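Local coordinates for DNA polymerase III, beta chain (Streptococcus pneumoniae, PDB 2AWA), which probably tethers DNA polymerases and other proteins to DNA as a ring-shaped head-to-tail homodimer, giving replication its processivity, at residues Lys128-Asp131 with Ser132-Pro136. Sequence-based numbering, arbitrary orientation.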
loop_
_atom_site.group_PDB
_atom_site.type_symbol
_atom_site.label_atom_id
_atom_site.label_comp_id
_atom_site.label_asym_id
_atom_site.label_seq_id
_atom_site.Cartn_x
_atom_site.Cartn_y
_atom_site.Cartn_z
ATOM N N LYS B 128 8.751 22.729 18.088
ATOM C CA LYS B 128 7.989 23.936 18.382
ATOM C C LYS B 128 6.494 23.609 18.513
ATOM O O LYS B 128 5.877 23.061 17.601
ATOM C CB LYS B 128 8.237 24.973 17.277
ATOM C CG LYS B 128 7.541 26.324 17.459
ATOM C CD LYS B 128 8.028 27.080 18.692
ATOM C CE LYS B 128 7.312 28.412 18.840
ATOM N NZ LYS B 128 7.897 29.236 19.942
ATOM N N GLY B 129 5.916 23.933 19.661
ATOM C CA GLY B 129 4.489 23.717 19.885
ATOM C C GLY B 129 3.717 25.015 19.970
ATOM O O GLY B 129 4.216 26.071 19.608
ATOM N N LYS B 130 2.497 24.928 20.469
ATOM C CA LYS B 130 1.628 26.083 20.596
ATOM C C LYS B 130 0.971 26.062 21.963
ATOM O O LYS B 130 0.708 24.997 22.516
ATOM C CB LYS B 130 0.541 26.057 19.514
ATOM C CG LYS B 130 0.998 26.434 18.117
ATOM C CD LYS B 130 0.097 25.813 17.073
ATOM C CE LYS B 130 0.553 26.136 15.668
ATOM N NZ LYS B 130 0.223 27.541 15.296
ATOM N N ASP B 131 0.702 27.240 22.505
ATOM C CA ASP B 131 -0.110 27.355 23.698
ATOM C C ASP B 131 -1.489 26.761 23.399
ATOM O O ASP B 131 -2.027 26.988 22.325
ATOM C CB ASP B 131 -0.220 28.822 24.100
ATOM C CG ASP B 131 -1.123 29.033 25.281
ATOM O OD1 ASP B 131 -2.333 28.795 25.127
ATOM O OD2 ASP B 131 -0.628 29.447 26.353
ATOM N N SER B 132 -2.053 26.024 24.354
ATOM C CA SER B 132 -3.257 25.215 24.127
ATOM C C SER B 132 -4.571 25.907 24.456
ATOM O O SER B 132 -5.633 25.309 24.334
ATOM C CB SER B 132 -3.173 23.938 24.955
ATOM O OG SER B 132 -3.216 24.260 26.334
ATOM N N GLU B 133 -4.507 27.159 24.875
ATOM C CA GLU B 133 -5.702 27.907 25.247
ATOM C C GLU B 133 -6.598 28.110 24.015
ATOM O O GLU B 133 -7.811 28.162 24.129
ATOM C CB GLU B 133 -5.303 29.244 25.881
ATOM C CG GLU B 133 -6.303 29.820 26.884
ATOM C CD GLU B 133 -5.741 31.023 27.652
ATOM O OE1 GLU B 133 -4.588 31.438 27.389
ATOM O OE2 GLU B 133 -6.452 31.559 28.526
ATOM N N GLN B 134 -5.993 28.189 22.835
ATOM C CA GLN B 134 -6.746 28.360 21.593
ATOM C C GLN B 134 -7.453 27.088 21.130
ATOM O O GLN B 134 -8.315 27.159 20.260
ATOM C CB GLN B 134 -5.826 28.854 20.478
ATOM C CG GLN B 134 -4.826 27.822 19.984
ATOM C CD GLN B 134 -3.572 28.465 19.416
ATOM O OE1 GLN B 134 -3.635 29.269 18.488
ATOM N NE2 GLN B 134 -2.428 28.121 19.976
ATOM N N TYR B 135 -7.083 25.932 21.684
ATOM C CA TYR B 135 -7.704 24.673 21.298
ATOM C C TYR B 135 -9.128 24.655 21.815
ATOM O O TYR B 135 -9.360 24.981 22.965
ATOM C CB TYR B 135 -6.933 23.459 21.847
ATOM C CG TYR B 135 -7.317 22.152 21.160
ATOM C CD1 TYR B 135 -8.392 21.389 21.618
ATOM C CD2 TYR B 135 -6.633 21.705 20.026
ATOM C CE1 TYR B 135 -8.767 20.205 20.978
ATOM C CE2 TYR B 135 -7.006 20.514 19.373
ATOM C CZ TYR B 135 -8.075 19.774 19.859
ATOM O OH TYR B 135 -8.449 18.605 19.241
ATOM N N PRO B 136 -10.089 24.277 20.968
ATOM C CA PRO B 136 -11.474 24.304 21.381
ATOM C C PRO B 136 -11.819 23.253 22.418
ATOM O O PRO B 136 -11.607 22.083 22.179
ATOM C CB PRO B 136 -12.217 23.989 20.084
ATOM C CG PRO B 136 -11.276 23.225 19.295
ATOM C CD PRO B 136 -9.953 23.814 19.578
#
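The carboxamide of Gln134 meets Asp131 edge-on: NE2 gives a hydrogen bond of 2.6 Å to the backbone O of Asp131, which lies close to the amide plane. The approach is also within the carbonyl plane of Asp131. Lys130 CB packs against the same nitrogen at 3.6 Å. Among the other flat groups, the Tyr135 ring has Pro136 CD over one face, offset toward the rim, while its OH is hydrogen-bonded to Ser60 OG.

The carboxylate of Asp131 accepts as well, its OD1 being met nearly head-on by the backbone N of Glu133 (2.7 Å). With CG trans to its own backbone N (chi1 176°), the group folds forward beside the carbonyl carbon and over the peptides that follow. Asp131 thus accepts two bonds, one on its side chain and one on its backbone, from consecutive residues. The acidic Glu133 also brings OE1 to 4.1 Å from Asp131 OD1, a proximity that may slightly favour protonation of one or the other. Both side chains are exposed, so solvent probably softens the repulsion.

Ser132 turns its hydroxyl elsewhere, to a hydrogen bond with Ser86 OG. Its carbonyl O accepts a bond from Tyr135 N (3.1 Å), and the backbone angles of Glu133 and Gln134 make 132-135 a type I beta turn. Strand 123-128, the outermost of its sheet within this chain, makes backbone hydrogen bonds to the second subunit through Lys128; beyond it Lys130 pairs its backbone with Leu88 of strand 85-90, and the chain then bends at 131-135, where Ser132 and Tyr135 still touch Leu88. This example illustrates how one acidic residue can open a turn: in the connection leaving strand 123-128 of the N-terminal domain, an Asx turn at Asp131 overlaps the type I beta turn that follows.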